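Local coordinates for protein sortase B (Listeria monocytogenes serovar 1/2a, PDB 5JCV) that cuts the C-terminal sorting signal of surface proteins and joins them covalently to the cell wall through a thioester-linked enzyme intermediate, at residues P28-Q31 / Y37-H40; N35-Y38 / K44-K47; T127-T132 / E136-K141. All coordinates share one frame; numbering follows the deposited sequence.

In the fold
Contacts 1 and 2 lie side by side in the connection from strand 26-30 to strand 53-55, and contact 3 stands apart at helix 132-145; all three belong to the sortase domain of this membrane protein. Contacts 1 and 2 share Y37 and Y38 of the short helix 37-40, with centres about 5 Å apart: the first joins this helix to the strand before it, the second to the loop after it. Contact 3 follows later in the chain, its centre about 27 Å from that of contact 1 and across the chain's centre. Together they lie where two helical excursions, 37-40 and 132-145, meet the rest of the sortase fold.

Contact 1. Residues P28-Q31 / Y37-H40; sequences PILQ and YYLH
L30 sets its CB almost squarely over the middle of the Y38 ring, a CH-pi contact in which CB stands 3.8 Å from the ring centroid and only 5° off the ring normal. The two side chains cross at about a right angle. The CD2 methyl of L30 lies over the CE1-CZ side of the ring, 3.7 Å from CE1 of Y38. The touching is thus shared by the root of the leucine and one of its branches. The chi2 of L30, at 93°, is off the staggered positions and lays CD2 over that side of the ring. Q31 meets the same ring from another direction: its backbone C sits at the edge, near the ring plane, 3.7 Å from CE2 of Y38. Its side chain starts off away from the helical turn, and NE2 is hydrogen-bonded to the carbonyls of D56 and N59. On the face of Y38 opposite L30, CD2 of Y37 rides 3.5 Å above the plane and over its centre. The ring is therefore gripped on both faces and at one edge, which should leave it little freedom to tilt. The single helical turn carrying it is closed by a bond of 3.0 Å from H40 N to Y37 O. Backbone bonds join L30 to I53 and K55 of strand 53-55 itself, and Y38 to S52 just ahead of it, with F54 against the Y38 side chain. Short as the helix is, this is the inside of a beta-alpha-beta crossover, in which parallel strands 26-30 and 53-55 of the sortase beta-barrel are linked through helix 37-40 and the leucine and tyrosine form the buried join between strand and helix.

Contact 2. Residues N35-Y38 / K44-K47; sequences NDYY and KNEK
Y37 comes first, its hydroxyl brought against the side chain of N45, with Y37 OH 3.3 Å from N45 CB. An extended first torsion (CG anti to the backbone N, chi1 -178°) swings the phenol out from the helical turn toward the loop. The ring and the N45 amide stand almost perpendicular, their planes 80° apart, and the amide lies by the ring edge. Y38 follows and offers the same asparagine its own phenolic end. Here the planes are only 38° apart, and the amide sits at the ring edge beside CE1 and the hydroxyl. The separation from Y38 OH to ND2 of N45 is 2.7 Å as modelled, but the amide is probably turned over in the model, so which of its atoms faces the hydroxyl is not settled. N45 is thus met by two phenolic ends, from successive residues. The loop bearing it is braced by N42, whose OD1 accepts bonds from the backbone N of K44 and of E46. Y37 is further stacked on H41, and Y38 rests on F54 of strand 53-55; the contact therefore closes segment 44-47 back onto helix 37-40, in the loop that leads on to that strand.

Contact 3. Residues T127-T132 / E136-K141; sequences TEFPET and EDYLQK
F129 and Y138 form a T-shaped (edge-to-face) pair, the phenylalanine driving its edge toward a face of the tyrosine. The ring centroids are 5.2 Å apart and the planes meet at 76°. The edge does not strike the middle of the tyrosine: CZ of F129 stands 3.7 Å above the ring plane, offset toward the rim. The neighbouring CE1 of F129 approaches Y138 CD1 to 3.6 Å and also reaches Y138 CB at 3.7 Å, so the outer corner of the phenylalanine settles where the tyrosine ring joins its own stem. Y138 is sent out from helix 132-145 with CG anti to the backbone N (chi1 178°), which turns a face of its ring to the incoming loop. Beyond the pair, F129 makes a second edge-to-face contact with F135 and touches K66. The buried tyrosine leans on N67 of strand 67-72, and its hydroxyl is hydrogen-bonded to Y124 O and to NE2 of Q180 in strand 176-182. T132 takes part through its backbone carbonyl. E136 N gives a weak hydrogen bond to T132 O, 3.4 Å long and bent to 141° at the hydrogen, an i to i+4 bond where the loop runs into the helix. CB of E136 passes 4.0 Å from T132 O, while the carboxylate of E136 folds off from the loop. Just ahead, E131 N is held by OD2 of D134, another bond across the entrance to the helix. The chemistry implies a division of labour: ring-on-ring packing, with only one weak bond between the segments, holds the loop against the helix, while the two hydrogen bonds to the Y138 hydroxyl come from outside the segments and fix the ring's far end.

Contact 1. Residues P28-Q31 / Y37-H40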
ATOM      1  N   PRO A  28     -10.484  -6.009   5.002  1.00 48.94           N
ATOM      2  CA  PRO A  28      -9.203  -5.371   5.031  1.00 50.47           C
ATOM      3  C   PRO A  28      -8.301  -6.099   6.009  1.00 49.90           C
ATOM      4  O   PRO A  28      -8.778  -6.656   7.020  1.00 48.36           O
ATOM      5  CB  PRO A  28      -9.529  -3.963   5.518  1.00 50.77           C
ATOM      6  CG  PRO A  28     -10.714  -4.177   6.407  1.00 50.90           C
ATOM      7  CD  PRO A  28     -11.520  -5.150   5.600  1.00 50.81           C
ATOM      8  N   ILE A  29      -7.026  -6.173   5.646  1.00 48.54           N
ATOM      9  CA  ILE A  29      -5.993  -6.695   6.525  1.00 49.72           C
ATOM     10  C   ILE A  29      -5.280  -5.545   7.173  1.00 52.54           C
ATOM     11  O   ILE A  29      -4.664  -4.717   6.481  1.00 55.73           O
ATOM     12  CB  ILE A  29      -4.947  -7.528   5.767  1.00 50.42           C
ATOM     13  CG1 ILE A  29      -5.665  -8.628   4.972  1.00 50.56           C
ATOM     14  CG2 ILE A  29      -3.911  -8.078   6.744  1.00 47.46           C
ATOM     15  CD1 ILE A  29      -4.760  -9.658   4.356  1.00 50.12           C
ATOM     16  N   LEU A  30      -5.328  -5.513   8.496  1.00 51.21           N
ATOM     17  CA  LEU A  30      -4.668  -4.472   9.260  1.00 55.34           C
ATOM     18  C   LEU A  30      -3.362  -4.985   9.838  1.00 55.95           C
ATOM     19  O   LEU A  30      -3.044  -6.133   9.639  1.00 51.80           O
ATOM     20  CB  LEU A  30      -5.634  -3.877  10.303  1.00 56.03           C
ATOM     21  CG  LEU A  30      -6.564  -2.941   9.484  1.00 65.18           C
ATOM     22  CD1 LEU A  30      -7.849  -3.633   9.003  1.00 64.41           C
ATOM     23  CD2 LEU A  30      -6.879  -1.637  10.200  1.00 68.33           C
ATOM     24  N   GLN A  31      -2.561  -4.089  10.428  1.00 56.81           N
ATOM     25  CA  GLN A  31      -1.299  -4.466  11.052  1.00 60.29           C
ATOM     26  C   GLN A  31      -0.758  -3.388  11.992  1.00 63.06           C
ATOM     27  O   GLN A  31      -0.740  -2.212  11.652  1.00 61.95           O
ATOM     28  CB  GLN A  31      -0.218  -4.801  10.025  1.00 58.70           C
ATOM     29  CG  GLN A  31       1.033  -5.442  10.656  1.00 59.54           C
ATOM     30  CD  GLN A  31       2.102  -5.755   9.634  1.00 61.09           C
ATOM     31  OE1 GLN A  31       2.300  -4.981   8.722  1.00 62.95           O
ATOM     32  NE2 GLN A  31       2.795  -6.878   9.779  1.00 61.93           N
ATOM     33  N   TYR A  37      -3.136  -5.485  19.277  1.00 54.33           N
ATOM     34  CA  TYR A  37      -4.000  -4.315  19.133  1.00 54.55           C
ATOM     35  C   TYR A  37      -5.267  -4.666  18.326  1.00 54.29           C
ATOM     36  O   TYR A  37      -6.395  -4.321  18.697  1.00 55.08           O
ATOM     37  CB  TYR A  37      -3.205  -3.144  18.497  1.00 56.79           C
ATOM     38  CG  TYR A  37      -3.994  -1.850  18.339  1.00 60.80           C
ATOM     39  CD1 TYR A  37      -4.041  -0.873  19.356  1.00 64.61           C
ATOM     40  CD2 TYR A  37      -4.696  -1.602  17.180  1.00 63.70           C
ATOM     41  CE1 TYR A  37      -4.787   0.300  19.194  1.00 63.11           C
ATOM     42  CE2 TYR A  37      -5.443  -0.452  17.015  1.00 62.28           C
ATOM     43  CZ  TYR A  37      -5.492   0.489  18.014  1.00 63.77           C
ATOM     44  OH  TYR A  37      -6.253   1.600  17.758  1.00 69.10           O
ATOM     45  N   TYR A  38      -5.097  -5.401  17.239  1.00 53.85           N
ATOM     46  CA  TYR A  38      -6.221  -5.624  16.341  1.00 51.35           C
ATOM     47  C   TYR A  38      -7.073  -6.822  16.707  1.00 53.29           C
ATOM     48  O   TYR A  38      -8.035  -7.129  16.023  1.00 54.01           O
ATOM     49  CB  TYR A  38      -5.749  -5.608  14.883  1.00 54.06           C
ATOM     50  CG  TYR A  38      -5.488  -4.170  14.397  1.00 55.01           C
ATOM     51  CD1 TYR A  38      -6.532  -3.247  14.321  1.00 55.63           C
ATOM     52  CD2 TYR A  38      -4.221  -3.746  14.031  1.00 57.39           C
ATOM     53  CE1 TYR A  38      -6.325  -1.952  13.884  1.00 57.84           C
ATOM     54  CE2 TYR A  38      -3.994  -2.442  13.589  1.00 58.20           C
ATOM     55  CZ  TYR A  38      -5.044  -1.541  13.521  1.00 59.92           C
ATOM     56  OH  TYR A  38      -4.831  -0.229  13.088  1.00 56.77           O
ATOM     57  N   LEU A  39      -6.771  -7.467  17.836  1.00 52.18           N
ATOM     58  CA  LEU A  39      -7.760  -8.293  18.471  1.00 50.57           C
ATOM     59  C   LEU A  39      -8.889  -7.461  19.085  1.00 54.00           C
ATOM     60  O   LEU A  39      -9.988  -7.970  19.315  1.00 49.36           O
ATOM     61  CB  LEU A  39      -7.116  -9.182  19.542  1.00 52.05           C
ATOM     62  CG  LEU A  39      -6.220 -10.332  19.110  1.00 51.75           C
ATOM     63  CD1 LEU A  39      -5.573 -10.988  20.308  1.00 55.17           C
ATOM     64  CD2 LEU A  39      -7.022 -11.359  18.352  1.00 56.74           C
ATOM     65  N   HIS A  40      -8.622  -6.204  19.414  1.00 53.73           N
ATOM     66  CA  HIS A  40      -9.580  -5.446  20.216  1.00 56.71           C
ATOM     67  C   HIS A  40     -10.073  -4.154  19.574  1.00 59.41           C
ATOM     68  O   HIS A  40     -10.877  -3.448  20.178  1.00 59.61           O
ATOM     69  CB  HIS A  40      -8.967  -5.143  21.573  1.00 57.54           C
ATOM     70  CG  HIS A  40      -8.318  -6.331  22.224  1.00 61.45           C
ATOM     71  ND1 HIS A  40      -9.011  -7.483  22.543  1.00 65.08           N
ATOM     72  CD2 HIS A  40      -7.044  -6.537  22.638  1.00 62.99           C
ATOM     73  CE1 HIS A  40      -8.191  -8.352  23.109  1.00 64.04           C
ATOM     74  NE2 HIS A  40      -6.990  -7.803  23.178  1.00 65.60           N
TER

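Contact 2. Residues N35-Y38 / K44-K47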
ATOM      1  N   ASN A  35       0.934  -8.452  17.981  1.00 53.83           N
ATOM      2  CA  ASN A  35      -0.167  -9.360  17.634  1.00 55.09           C
ATOM      3  C   ASN A  35      -1.385  -9.195  18.544  1.00 56.20           C
ATOM      4  O   ASN A  35      -2.185 -10.117  18.667  1.00 55.72           O
ATOM      5  CB  ASN A  35       0.339 -10.823  17.582  1.00 50.82           C
ATOM      6  CG  ASN A  35       1.157 -11.082  16.334  1.00 53.54           C
ATOM      7  OD1 ASN A  35       1.140 -10.280  15.409  1.00 54.56           O
ATOM      8  ND2 ASN A  35       1.900 -12.168  16.308  1.00 51.09           N
ATOM      9  N   ASP A  36      -1.572  -7.999  19.110  1.00 55.46           N
ATOM     10  CA  ASP A  36      -2.632  -7.774  20.091  1.00 57.93           C
ATOM     11  C   ASP A  36      -3.622  -6.618  19.768  1.00 56.90           C
ATOM     12  O   ASP A  36      -4.832  -6.752  19.975  1.00 51.39           O
ATOM     13  CB  ASP A  36      -1.969  -7.576  21.468  1.00 66.70           C
ATOM     14  CG  ASP A  36      -2.927  -7.743  22.578  1.00 77.71           C
ATOM     15  OD1 ASP A  36      -3.088  -8.898  23.073  1.00 87.41           O
ATOM     16  OD2 ASP A  36      -3.557  -6.717  22.934  1.00 83.87           O
ATOM     17  N   TYR A  37      -3.136  -5.485  19.277  1.00 54.33           N
ATOM     18  CA  TYR A  37      -4.000  -4.315  19.133  1.00 54.55           C
ATOM     19  C   TYR A  37      -5.267  -4.666  18.326  1.00 54.29           C
ATOM     20  O   TYR A  37      -6.395  -4.321  18.697  1.00 55.08           O
ATOM     21  CB  TYR A  37      -3.205  -3.144  18.497  1.00 56.79           C
ATOM     22  CG  TYR A  37      -3.994  -1.850  18.339  1.00 60.80           C
ATOM     23  CD1 TYR A  37      -4.041  -0.873  19.356  1.00 64.61           C
ATOM     24  CD2 TYR A  37      -4.696  -1.602  17.180  1.00 63.70           C
ATOM     25  CE1 TYR A  37      -4.787   0.300  19.194  1.00 63.11           C
ATOM     26  CE2 TYR A  37      -5.443  -0.452  17.015  1.00 62.28           C
ATOM     27  CZ  TYR A  37      -5.492   0.489  18.014  1.00 63.77           C
ATOM     28  OH  TYR A  37      -6.253   1.600  17.758  1.00 69.10           O
ATOM     29  N   TYR A  38      -5.097  -5.401  17.239  1.00 53.85           N
ATOM     30  CA  TYR A  38      -6.221  -5.624  16.341  1.00 51.35           C
ATOM     31  C   TYR A  38      -7.073  -6.822  16.707  1.00 53.29           C
ATOM     32  O   TYR A  38      -8.035  -7.129  16.023  1.00 54.01           O
ATOM     33  CB  TYR A  38      -5.749  -5.608  14.883  1.00 54.06           C
ATOM     34  CG  TYR A  38      -5.488  -4.170  14.397  1.00 55.01           C
ATOM     35  CD1 TYR A  38      -6.532  -3.247  14.321  1.00 55.63           C
ATOM     36  CD2 TYR A  38      -4.221  -3.746  14.031  1.00 57.39           C
ATOM     37  CE1 TYR A  38      -6.325  -1.952  13.884  1.00 57.84           C
ATOM     38  CE2 TYR A  38      -3.994  -2.442  13.589  1.00 58.20           C
ATOM     39  CZ  TYR A  38      -5.044  -1.541  13.521  1.00 59.92           C
ATOM     40  OH  TYR A  38      -4.831  -0.229  13.088  1.00 56.77           O
ATOM     41  N   LYS A  44     -11.099   1.240  12.026  1.00 71.53           N
ATOM     42  CA  LYS A  44     -11.074   2.672  12.317  1.00 73.70           C
ATOM     43  C   LYS A  44     -10.341   2.965  13.623  1.00 74.22           C
ATOM     44  O   LYS A  44     -10.349   4.097  14.105  1.00 72.09           O
ATOM     45  CB  LYS A  44     -12.508   3.203  12.429  1.00 78.90           C
ATOM     46  CG  LYS A  44     -13.297   3.221  11.120  1.00 80.78           C
ATOM     47  CD  LYS A  44     -14.684   3.799  11.340  1.00 84.72           C
ATOM     48  CE  LYS A  44     -15.514   3.763  10.072  1.00 93.98           C
ATOM     49  NZ  LYS A  44     -16.920   4.195  10.314  1.00100.13           N
ATOM     50  N   ASN A  45      -9.721   1.932  14.196  1.00 70.85           N
ATOM     51  CA  ASN A  45      -9.032   2.032  15.450  1.00 68.74           C
ATOM     52  C   ASN A  45      -9.935   2.317  16.642  1.00 73.22           C
ATOM     53  O   ASN A  45      -9.451   2.764  17.667  1.00 74.56           O
ATOM     54  CB  ASN A  45      -7.892   3.047  15.342  1.00 73.12           C
ATOM     55  CG  ASN A  45      -6.702   2.504  14.576  1.00 72.21           C
ATOM     56  OD1 ASN A  45      -5.704   3.194  14.371  1.00 73.46           O
ATOM     57  ND2 ASN A  45      -6.798   1.266  14.153  1.00 66.22           N
ATOM     58  N   GLU A  46     -11.231   2.015  16.531  1.00 73.95           N
ATOM     59  CA  GLU A  46     -12.164   2.130  17.656  1.00 74.19           C
ATOM     60  C   GLU A  46     -12.304   0.772  18.368  1.00 76.24           C
ATOM     61  O   GLU A  46     -12.253  -0.284  17.744  1.00 73.55           O
ATOM     62  CB  GLU A  46     -13.557   2.565  17.175  1.00 76.17           C
ATOM     63  CG  GLU A  46     -13.597   3.786  16.259  1.00 80.17           C
ATOM     64  CD  GLU A  46     -14.829   3.834  15.366  1.00 83.12           C
ATOM     65  OE1 GLU A  46     -15.556   2.822  15.247  1.00 84.70           O
ATOM     66  OE2 GLU A  46     -15.074   4.896  14.758  1.00 91.53           O
ATOM     67  N   LYS A  47     -12.540   0.804  19.668  1.00 77.36           N
ATOM     68  CA  LYS A  47     -12.702  -0.421  20.430  1.00 75.16           C
ATOM     69  C   LYS A  47     -13.835  -1.280  19.871  1.00 72.87           C
ATOM     70  O   LYS A  47     -14.950  -0.805  19.674  1.00 74.06           O
ATOM     71  CB  LYS A  47     -12.938  -0.103  21.906  1.00 79.80           C
ATOM     72  CG  LYS A  47     -11.641   0.024  22.690  1.00 86.21           C
ATOM     73  CD  LYS A  47     -11.861   0.615  24.074  1.00 92.89           C
ATOM     74  CE  LYS A  47     -12.252   2.089  23.985  1.00 99.42           C
ATOM     75  NZ  LYS A  47     -11.814   2.847  25.191  1.00100.05           N
TER

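Contact 3. Residues T127-T132 / E136-K141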
ATOM      1  N   THR A 127       8.025 -18.187  11.843  1.00 59.14           N
ATOM      2  CA  THR A 127       8.326 -17.305  10.715  1.00 61.52           C
ATOM      3  C   THR A 127       9.802 -17.238  10.294  1.00 66.54           C
ATOM      4  O   THR A 127      10.103 -16.673   9.244  1.00 65.49           O
ATOM      5  CB  THR A 127       7.807 -15.874  10.960  1.00 63.75           C
ATOM      6  OG1 THR A 127       8.365 -15.333  12.167  1.00 62.60           O
ATOM      7  CG2 THR A 127       6.290 -15.896  11.068  1.00 66.10           C
ATOM      8  N   GLU A 128      10.705 -17.826  11.069  1.00 69.69           N
ATOM      9  CA  GLU A 128      12.138 -17.689  10.839  1.00 77.14           C
ATOM     10  C   GLU A 128      12.729 -19.052  10.499  1.00 76.52           C
ATOM     11  O   GLU A 128      12.518 -20.030  11.205  1.00 75.41           O
ATOM     12  CB  GLU A 128      12.812 -17.082  12.077  1.00 88.49           C
ATOM     13  CG  GLU A 128      12.638 -15.566  12.189  1.00 96.25           C
ATOM     14  CD  GLU A 128      12.510 -15.071  13.636  1.00107.74           C
ATOM     15  OE1 GLU A 128      13.424 -15.345  14.456  1.00108.86           O
ATOM     16  OE2 GLU A 128      11.490 -14.398  13.954  1.00109.87           O
ATOM     17  N   PHE A 129      13.430 -19.115   9.372  1.00 81.38           N
ATOM     18  CA  PHE A 129      13.974 -20.377   8.859  1.00 83.52           C
ATOM     19  C   PHE A 129      15.427 -20.152   8.411  1.00 91.84           C
ATOM     20  O   PHE A 129      15.635 -19.725   7.274  1.00 81.79           O
ATOM     21  CB  PHE A 129      13.104 -20.872   7.696  1.00 76.89           C
ATOM     22  CG  PHE A 129      11.663 -21.059   8.080  1.00 72.89           C
ATOM     23  CD1 PHE A 129      11.256 -22.214   8.749  1.00 71.48           C
ATOM     24  CD2 PHE A 129      10.727 -20.057   7.840  1.00 70.31           C
ATOM     25  CE1 PHE A 129       9.938 -22.379   9.153  1.00 66.00           C
ATOM     26  CE2 PHE A 129       9.400 -20.217   8.239  1.00 66.93           C
ATOM     27  CZ  PHE A 129       9.010 -21.381   8.893  1.00 65.11           C
ATOM     28  N   PRO A 130      16.426 -20.405   9.313  1.00 96.47           N
ATOM     29  CA  PRO A 130      17.847 -20.129   8.987  1.00105.61           C
ATOM     30  C   PRO A 130      18.185 -20.532   7.563  1.00109.60           C
ATOM     31  O   PRO A 130      18.605 -19.691   6.764  1.00110.14           O
ATOM     32  CB  PRO A 130      18.630 -20.984   9.996  1.00105.72           C
ATOM     33  CG  PRO A 130      17.695 -21.163  11.152  1.00105.30           C
ATOM     34  CD  PRO A 130      16.275 -20.925  10.685  1.00 96.87           C
ATOM     35  N   GLU A 131      17.917 -21.802   7.249  1.00115.33           N
ATOM     36  CA  GLU A 131      18.209 -22.394   5.947  1.00112.00           C
ATOM     37  C   GLU A 131      16.937 -22.646   5.140  1.00111.84           C
ATOM     38  O   GLU A 131      15.807 -22.562   5.656  1.00107.91           O
ATOM     39  CB  GLU A 131      18.912 -23.739   6.140  1.00115.00           C
ATOM     40  CG  GLU A 131      19.828 -23.816   7.356  1.00120.14           C
ATOM     41  CD  GLU A 131      20.849 -24.931   7.241  1.00120.34           C
ATOM     42  OE1 GLU A 131      21.492 -25.034   6.175  1.00108.35           O
ATOM     43  OE2 GLU A 131      21.000 -25.698   8.217  1.00119.56           O
ATOM     44  N   THR A 132      17.142 -22.983   3.871  1.00106.99           N
ATOM     45  CA  THR A 132      16.089 -23.511   3.027  1.00104.54           C
ATOM     46  C   THR A 132      15.670 -24.918   3.491  1.00112.32           C
ATOM     47  O   THR A 132      14.519 -25.329   3.293  1.00109.55           O
ATOM     48  CB  THR A 132      16.558 -23.543   1.571  1.00104.24           C
ATOM     49  OG1 THR A 132      16.868 -22.207   1.169  1.00105.49           O
ATOM     50  CG2 THR A 132      15.491 -24.123   0.634  1.00103.20           C
ATOM     51  N   GLU A 136      11.771 -26.800   4.640  1.00 84.96           N
ATOM     52  CA  GLU A 136      11.311 -28.083   4.113  1.00 88.51           C
ATOM     53  C   GLU A 136      10.915 -29.044   5.238  1.00 83.78           C
ATOM     54  O   GLU A 136       9.998 -29.857   5.047  1.00 82.74           O
ATOM     55  CB  GLU A 136      12.362 -28.695   3.159  1.00 97.93           C
ATOM     56  CG  GLU A 136      12.125 -30.145   2.700  1.00104.60           C
ATOM     57  CD  GLU A 136      10.805 -30.410   1.958  1.00108.28           C
ATOM     58  OE1 GLU A 136      10.078 -29.470   1.541  1.00107.93           O
ATOM     59  OE2 GLU A 136      10.498 -31.610   1.777  1.00110.84           O
ATOM     60  N   ASP A 137      11.588 -28.942   6.392  1.00 82.91           N
ATOM     61  CA  ASP A 137      11.205 -29.687   7.606  1.00 81.79           C
ATOM     62  C   ASP A 137       9.834 -29.184   8.099  1.00 80.72           C
ATOM     63  O   ASP A 137       8.966 -29.982   8.471  1.00 84.06           O
ATOM     64  CB  ASP A 137      12.212 -29.499   8.766  1.00 84.18           C
ATOM     65  CG  ASP A 137      13.668 -29.741   8.366  1.00 88.50           C
ATOM     66  OD1 ASP A 137      13.953 -30.502   7.420  1.00 88.00           O
ATOM     67  OD2 ASP A 137      14.551 -29.158   9.023  1.00 90.86           O
ATOM     68  N   TYR A 138       9.674 -27.857   8.120  1.00 72.94           N
ATOM     69  CA  TYR A 138       8.403 -27.211   8.442  1.00 70.28           C
ATOM     70  C   TYR A 138       7.264 -27.731   7.551  1.00 69.13           C
ATOM     71  O   TYR A 138       6.202 -28.129   8.045  1.00 71.03           O
ATOM     72  CB  TYR A 138       8.546 -25.687   8.360  1.00 65.82           C
ATOM     73  CG  TYR A 138       7.278 -24.921   8.621  1.00 64.47           C
ATOM     74  CD1 TYR A 138       6.997 -24.382   9.862  1.00 62.03           C
ATOM     75  CD2 TYR A 138       6.364 -24.724   7.616  1.00 64.19           C
ATOM     76  CE1 TYR A 138       5.824 -23.681  10.090  1.00 63.22           C
ATOM     77  CE2 TYR A 138       5.204 -24.021   7.824  1.00 59.63           C
ATOM     78  CZ  TYR A 138       4.914 -23.512   9.056  1.00 62.76           C
ATOM     79  OH  TYR A 138       3.716 -22.824   9.212  1.00 54.79           O
ATOM     80  N   LEU A 139       7.498 -27.785   6.252  1.00 69.54           N
ATOM     81  CA  LEU A 139       6.447 -28.182   5.319  1.00 71.08           C
ATOM     82  C   LEU A 139       6.053 -29.627   5.486  1.00 73.54           C
ATOM     83  O   LEU A 139       4.879 -29.968   5.380  1.00 77.58           O
ATOM     84  CB  LEU A 139       6.873 -27.935   3.884  1.00 69.64           C
ATOM     85  CG  LEU A 139       7.020 -26.460   3.527  1.00 67.70           C
ATOM     86  CD1 LEU A 139       7.635 -26.315   2.138  1.00 69.46           C
ATOM     87  CD2 LEU A 139       5.686 -25.734   3.623  1.00 66.47           C
ATOM     88  N   GLN A 140       7.039 -30.468   5.732  1.00 78.19           N
ATOM     89  CA  GLN A 140       6.809 -31.861   6.056  1.00 85.79           C
ATOM     90  C   GLN A 140       5.904 -31.979   7.293  1.00 79.99           C
ATOM     91  O   GLN A 140       4.928 -32.720   7.282  1.00 76.85           O
ATOM     92  CB  GLN A 140       8.164 -32.551   6.267  1.00 97.19           C
ATOM     93  CG  GLN A 140       8.144 -33.865   7.039  1.00109.27           C
ATOM     94  CD  GLN A 140       7.457 -34.990   6.284  1.00118.02           C
ATOM     95  OE1 GLN A 140       7.150 -34.869   5.092  1.00123.62           O
ATOM     96  NE2 GLN A 140       7.218 -36.102   6.978  1.00121.04           N
ATOM     97  N   LYS A 141       6.214 -31.239   8.354  1.00 80.85           N
ATOM     98  CA  LYS A 141       5.422 -31.333   9.573  1.00 77.32           C
ATOM     99  C   LYS A 141       3.970 -30.902   9.332  1.00 73.98           C
ATOM    100  O   LYS A 141       3.054 -31.629   9.720  1.00 72.16           O
ATOM    101  CB  LYS A 141       6.046 -30.534  10.729  1.00 84.71           C
ATOM    102  CG  LYS A 141       7.381 -31.103  11.208  1.00 93.61           C
ATOM    103  CD  LYS A 141       7.630 -30.931  12.703  1.00 93.82           C
ATOM    104  CE  LYS A 141       9.032 -31.416  13.088  1.00 99.77           C
ATOM    105  NZ  LYS A 141       9.326 -31.367  14.564  1.00100.04           N
TER